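PDB 3KTD: prephenate dehydrogenase from Corynebacterium glutamicum ATCC 13032, which probably catalyses the NAD(P)+-dependent oxidative decarboxylation of prephenate to 4-hydroxyphenylpyruvate, a step on the route to tyrosine. Local coordinates for the interface of chains A and B. Numbering follows the deposited sequence. Chains: chain A/B, Prephenate dehydrogenase.

Contact 1: the interface of chains A and B. Residues chain A 148, 183, 185, 189-190, 193, 332, 335; chain B 218, 222.
The imidazole ring of A:His190 meets B:Leu222 through its CD2 carbon, which lies 4.0 Å from the methyl CD1 of B:Leu222; the two side chains run at about a right angle. At the edge of the ring, in its plane, sits the methyl CG2 of A:Val148, a neighbour from the same chain that touches B:Leu222 as well. The two methyls of that leucine part toward different walls of chain A. CD1 goes to the helix 187-214, where it also packs on CB of A:Ala193 at 3.7 Å, while CD2 turns to the strand 146-149 and meets CG2 of A:Val148 at 3.4 Å.

One helical turn earlier in the B helix 216-222, B:Leu218 gives up more surface, 68 Å². Its CG stands anti to the backbone N (chi1 -173°), which sends the branch toward chain A. There CD1 faces a cluster made of the methyl CG1 of A:Val183, 3.9 Å away, CA of A:Gly335 and the carbonyl O of A:Glu332, at and just past the end of the helix 324-334. The patch is a pair of leucines packed on a mostly apolar surface of strands, helices and connecting loops, in a two-fold pair that is probably the biological dimer. On the other branch of B:Leu218, CD2 rests 3.5 Å from the carbonyl O of A:Pro189 and 3.7 Å from the hydroxyl OG of A:Ser185.

Contact 2: the interface of chains A and B. Residues chain A 284-285, 288; chain B 206, 209, 232, 234-236.
A:Arg288, with 44 Å² hidden, lies along the short 3-10 helix 232-235 of chain B and touches it for most of its length. CG is anti to the backbone N (chi1 171°) and the chain bends at the next bond (chi2 57°), a shape that lays the aliphatic part over B:Ala234 and B:Gly235. CB meets the methyl CB of B:Ala234 at 3.8 Å, and CG sits 3.5 Å from CA of B:Gly235. Farther out, one face of the guanidinium of A:Arg288 rests centrally on CA of B:Arg232, 3.7 Å from the plane. The two arginine chains travel alongside each other, but their guanidinium groups are turned almost perpendicular (87°) and do not stack. NH2 of A:Arg288 and NH1 of B:Arg232 are 4.8 Å apart, not in contact; their like charges, if both are ionised, would probably repel.

A:Tyr285, one turn back on the helix 278-293, presents its ring by the edge. The backbone carbon C of B:Gly235 is in the ring plane, and the aromatic carbon CE1 comes 3.4 Å from the carbonyl O of the same glycine. CD1 faces the carbonyl of B:Thr236 as well.

B:Ala234 hides 23 Å² against both residues, its methyl on A:Arg288 and its carbonyl O pointing toward CA of A:Tyr285. The patch is thus a helix packed on a 3-10 turn between the two chains. At its other side the helix 187-214 of chain B approaches A:Gly284: CB of B:Ala209 lies 3.7 Å from the carbonyl O of that glycine.

Contact 1: the interface of chains A and B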
ATOM      1  N   VAL A 148      20.081   0.203  -9.522  1.00 30.31           N
ATOM      2  CA  VAL A 148      20.995  -0.911  -9.346  1.00 29.82           C
ATOM      3  C   VAL A 148      21.907  -1.045 -10.577  1.00 30.11           C
ATOM      4  O   VAL A 148      21.448  -0.929 -11.713  1.00 29.21           O
ATOM      5  CB  VAL A 148      20.256  -2.241  -9.118  1.00 29.63           C
ATOM      6  CG1 VAL A 148      21.255  -3.412  -9.048  1.00 24.89           C
ATOM      7  CG2 VAL A 148      19.401  -2.162  -7.855  1.00 28.28           C
ATOM      8  N   VAL A 183      23.278   1.520  -6.424  1.00 31.33           N
ATOM      9  CA  VAL A 183      23.497   0.405  -5.513  1.00 30.96           C
ATOM     10  C   VAL A 183      24.017  -0.754  -6.344  1.00 31.63           C
ATOM     11  O   VAL A 183      23.353  -1.184  -7.278  1.00 32.46           O
ATOM     12  CB  VAL A 183      22.189  -0.050  -4.851  1.00 29.96           C
ATOM     13  CG1 VAL A 183      22.425  -1.275  -3.994  1.00 29.72           C
ATOM     14  CG2 VAL A 183      21.618   1.056  -4.031  1.00 29.84           C
ATOM     15  N   SER A 185      24.838  -4.626  -7.184  1.00 33.13           N
ATOM     16  CA  SER A 185      24.358  -5.951  -6.794  1.00 33.68           C
ATOM     17  C   SER A 185      24.611  -6.981  -7.877  1.00 33.65           C
ATOM     18  O   SER A 185      24.539  -6.673  -9.048  1.00 35.05           O
ATOM     19  CB  SER A 185      22.854  -5.909  -6.481  1.00 33.73           C
ATOM     20  OG  SER A 185      22.343  -7.210  -6.226  1.00 34.18           O
ATOM     21  N   PRO A 189      21.358 -11.934  -5.633  1.00 35.43           N
ATOM     22  CA  PRO A 189      20.950 -11.085  -4.523  1.00 35.41           C
ATOM     23  C   PRO A 189      19.889 -10.066  -4.929  1.00 35.56           C
ATOM     24  O   PRO A 189      18.987  -9.771  -4.142  1.00 36.84           O
ATOM     25  CB  PRO A 189      22.250 -10.386  -4.137  1.00 35.45           C
ATOM     26  CG  PRO A 189      23.294 -11.379  -4.484  1.00 35.79           C
ATOM     27  CD  PRO A 189      22.825 -11.973  -5.767  1.00 35.29           C
ATOM     28  N   HIS A 190      19.991  -9.543  -6.145  1.00 35.24           N
ATOM     29  CA  HIS A 190      19.008  -8.586  -6.657  1.00 34.92           C
ATOM     30  C   HIS A 190      17.629  -9.200  -6.885  1.00 34.84           C
ATOM     31  O   HIS A 190      16.618  -8.648  -6.455  1.00 35.07           O
ATOM     32  CB  HIS A 190      19.481  -7.982  -7.977  1.00 34.44           C
ATOM     33  CG  HIS A 190      18.440  -7.161  -8.664  1.00 32.02           C
ATOM     34  ND1 HIS A 190      17.478  -7.717  -9.483  1.00 31.41           N
ATOM     35  CD2 HIS A 190      18.204  -5.827  -8.652  1.00 31.24           C
ATOM     36  CE1 HIS A 190      16.699  -6.757  -9.952  1.00 32.84           C
ATOM     37  NE2 HIS A 190      17.117  -5.601  -9.465  1.00 31.89           N
ATOM     38  N   ALA A 193      15.951  -9.908  -3.802  1.00 36.97           N
ATOM     39  CA  ALA A 193      15.382  -8.700  -3.216  1.00 37.31           C
ATOM     40  C   ALA A 193      14.098  -8.285  -3.928  1.00 37.54           C
ATOM     41  O   ALA A 193      13.077  -8.065  -3.280  1.00 39.11           O
ATOM     42  CB  ALA A 193      16.391  -7.569  -3.251  1.00 37.18           C
ATOM     43  N   GLU A 332      26.832  -4.436  -1.578  1.00 35.49           N
ATOM     44  CA  GLU A 332      25.701  -5.314  -1.865  1.00 35.40           C
ATOM     45  C   GLU A 332      25.058  -5.824  -0.574  1.00 35.42           C
ATOM     46  O   GLU A 332      23.840  -5.767  -0.417  1.00 35.51           O
ATOM     47  CB  GLU A 332      26.173  -6.502  -2.707  1.00 35.21           C
ATOM     48  CG  GLU A 332      25.081  -7.462  -3.178  1.00 36.33           C
ATOM     49  CD  GLU A 332      25.652  -8.804  -3.628  1.00 37.24           C
ATOM     50  OE1 GLU A 332      25.990  -9.633  -2.757  1.00 37.06           O
ATOM     51  OE2 GLU A 332      25.762  -9.041  -4.849  1.00 37.67           O
ATOM     52  N   GLY A 335      23.452  -2.901   1.141  1.00 35.60           N
ATOM     53  CA  GLY A 335      22.517  -2.085   0.364  1.00 35.72           C
ATOM     54  C   GLY A 335      23.041  -0.660   0.260  1.00 35.43           C
ATOM     55  O   GLY A 335      22.277   0.295   0.105  1.00 34.43           O
TER
ATOM     56  N   LEU B 218      19.864  -5.282   1.737  1.00 30.51           N
ATOM     57  CA  LEU B 218      19.658  -5.013   0.316  1.00 30.63           C
ATOM     58  C   LEU B 218      18.183  -4.912  -0.045  1.00 31.22           C
ATOM     59  O   LEU B 218      17.795  -3.983  -0.757  1.00 31.62           O
ATOM     60  CB  LEU B 218      20.325  -6.068  -0.566  1.00 30.06           C
ATOM     61  CG  LEU B 218      20.281  -5.742  -2.063  1.00 29.39           C
ATOM     62  CD1 LEU B 218      21.181  -4.551  -2.394  1.00 24.89           C
ATOM     63  CD2 LEU B 218      20.667  -6.968  -2.885  1.00 28.19           C
ATOM     64  N   LEU B 222      16.333  -1.650  -1.696  1.00 29.57           N
ATOM     65  CA  LEU B 222      15.744  -1.707  -3.040  1.00 30.07           C
ATOM     66  C   LEU B 222      14.214  -1.527  -3.080  1.00 31.02           C
ATOM     67  O   LEU B 222      13.632  -1.369  -4.168  1.00 31.86           O
ATOM     68  CB  LEU B 222      16.094  -3.047  -3.716  1.00 29.92           C
ATOM     69  CG  LEU B 222      17.563  -3.336  -4.038  1.00 28.56           C
ATOM     70  CD1 LEU B 222      17.642  -4.533  -4.957  1.00 27.29           C
ATOM     71  CD2 LEU B 222      18.250  -2.152  -4.673  1.00 25.01           C
TER

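Contact 2: the interface of chains A and B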
ATOM      1  N   GLY A 284       5.666  -7.529  12.245  1.00 30.11           N
ATOM      2  CA  GLY A 284       5.306  -6.662  11.133  1.00 30.68           C
ATOM      3  C   GLY A 284       5.654  -5.219  11.425  1.00 30.90           C
ATOM      4  O   GLY A 284       6.320  -4.557  10.630  1.00 30.83           O
ATOM      5  N   TYR A 285       5.227  -4.747  12.590  1.00 30.88           N
ATOM      6  CA  TYR A 285       5.501  -3.386  13.020  1.00 30.90           C
ATOM      7  C   TYR A 285       6.985  -3.072  13.048  1.00 31.02           C
ATOM      8  O   TYR A 285       7.424  -2.027  12.588  1.00 31.55           O
ATOM      9  CB  TYR A 285       4.927  -3.158  14.415  1.00 30.40           C
ATOM     10  CG  TYR A 285       5.243  -1.795  14.983  1.00 30.82           C
ATOM     11  CD1 TYR A 285       4.660  -0.647  14.451  1.00 32.78           C
ATOM     12  CD2 TYR A 285       6.120  -1.648  16.052  1.00 31.84           C
ATOM     13  CE1 TYR A 285       4.949   0.612  14.963  1.00 32.50           C
ATOM     14  CE2 TYR A 285       6.408  -0.395  16.575  1.00 31.67           C
ATOM     15  CZ  TYR A 285       5.817   0.728  16.025  1.00 30.72           C
ATOM     16  OH  TYR A 285       6.099   1.966  16.534  1.00 31.68           O
ATOM     17  N   ARG A 288       8.447  -2.947   9.511  1.00 29.90           N
ATOM     18  CA  ARG A 288       8.027  -1.703   8.892  1.00 30.38           C
ATOM     19  C   ARG A 288       8.808  -0.513   9.446  1.00 30.73           C
ATOM     20  O   ARG A 288       9.136   0.400   8.703  1.00 31.04           O
ATOM     21  CB  ARG A 288       6.518  -1.509   9.091  1.00 30.91           C
ATOM     22  CG  ARG A 288       5.957  -0.153   8.684  1.00 33.09           C
ATOM     23  CD  ARG A 288       6.235   0.209   7.232  1.00 35.00           C
ATOM     24  NE  ARG A 288       5.783   1.566   6.942  1.00 33.52           N
ATOM     25  CZ  ARG A 288       5.680   2.100   5.729  1.00 35.61           C
ATOM     26  NH1 ARG A 288       5.969   1.402   4.632  1.00 34.88           N
ATOM     27  NH2 ARG A 288       5.252   3.349   5.615  1.00 38.08           N
TER
ATOM     28  N   GLU B 206       1.447  -6.683   7.283  1.00 34.55           N
ATOM     29  CA  GLU B 206       2.390  -7.144   8.300  1.00 34.68           C
ATOM     30  C   GLU B 206       3.266  -8.225   7.676  1.00 34.78           C
ATOM     31  O   GLU B 206       4.489  -8.234   7.879  1.00 35.30           O
ATOM     32  CB  GLU B 206       1.684  -7.704   9.560  1.00 35.56           C
ATOM     33  CG  GLU B 206       0.720  -6.749  10.348  1.00 34.76           C
ATOM     34  CD  GLU B 206       1.417  -5.631  11.111  1.00 35.69           C
ATOM     35  OE1 GLU B 206       2.508  -5.191  10.697  1.00 39.10           O
ATOM     36  OE2 GLU B 206       0.857  -5.167  12.125  1.00 35.74           O
ATOM     37  N   ALA B 209       5.850  -6.727   5.036  1.00 32.15           N
ATOM     38  CA  ALA B 209       6.899  -6.062   5.806  1.00 31.57           C
ATOM     39  C   ALA B 209       7.966  -7.035   6.324  1.00 31.67           C
ATOM     40  O   ALA B 209       9.161  -6.738   6.246  1.00 32.10           O
ATOM     41  CB  ALA B 209       6.286  -5.298   6.959  1.00 31.32           C
ATOM     42  N   ARG B 232       2.256   0.263   4.497  1.00 35.47           N
ATOM     43  CA  ARG B 232       1.994   1.449   5.314  1.00 36.27           C
ATOM     44  C   ARG B 232       1.257   1.076   6.610  1.00 36.15           C
ATOM     45  O   ARG B 232       1.713   1.434   7.701  1.00 35.95           O
ATOM     46  CB  ARG B 232       1.222   2.517   4.531  1.00 36.56           C
ATOM     47  CG  ARG B 232       1.388   3.907   5.108  1.00 38.28           C
ATOM     48  CD  ARG B 232       0.418   4.940   4.537  1.00 41.89           C
ATOM     49  NE  ARG B 232       0.273   4.887   3.076  1.00 49.05           N
ATOM     50  CZ  ARG B 232       1.182   5.285   2.176  1.00 51.66           C
ATOM     51  NH1 ARG B 232       2.377   5.752   2.537  1.00 51.80           N
ATOM     52  NH2 ARG B 232       0.897   5.189   0.880  1.00 53.80           N
ATOM     53  N   ALA B 234       1.297  -1.518   8.233  1.00 36.84           N
ATOM     54  CA  ALA B 234       2.142  -2.300   9.153  1.00 37.00           C
ATOM     55  C   ALA B 234       2.809  -1.376  10.172  1.00 37.00           C
ATOM     56  O   ALA B 234       3.330  -1.827  11.189  1.00 36.98           O
ATOM     57  CB  ALA B 234       3.189  -3.109   8.394  1.00 36.34           C
ATOM     58  N   GLY B 235       2.790  -0.079   9.882  1.00 36.98           N
ATOM     59  CA  GLY B 235       3.340   0.922  10.774  1.00 37.13           C
ATOM     60  C   GLY B 235       2.389   1.347  11.875  1.00 37.02           C
ATOM     61  O   GLY B 235       2.806   2.028  12.812  1.00 36.62           O
ATOM     62  N   THR B 236       1.113   0.978  11.769  1.00 37.37           N
ATOM     63  CA  THR B 236       0.176   1.287  12.836  1.00 38.70           C
ATOM     64  C   THR B 236       0.578   0.410  14.012  1.00 39.38           C
ATOM     65  O   THR B 236       1.155  -0.668  13.825  1.00 39.56           O
ATOM     66  CB  THR B 236      -1.305   1.092  12.432  1.00 38.71           C
ATOM     67  OG1 THR B 236      -1.575  -0.291  12.215  1.00 41.85           O
ATOM     68  CG2 THR B 236      -1.632   1.882  11.159  1.00 38.77           C
TER

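The centres of contact 1 and contact 2 lie about 22 Å apart, measured between the means of their C-alpha atoms. Both draw on the long helix 187-214, from chain A in contact 1 and from chain B in contact 2, near its start in one and toward its end in the other. Because the pair is two-fold symmetric, each contact has a twin with the chains exchanged. Contact 1 also brings the helix 216-222 of one chain onto A:Val148 in the partner's nucleotide-binding part, so the pair probably ties each dimerization region to that part of its partner, while contact 2 joins helical regions.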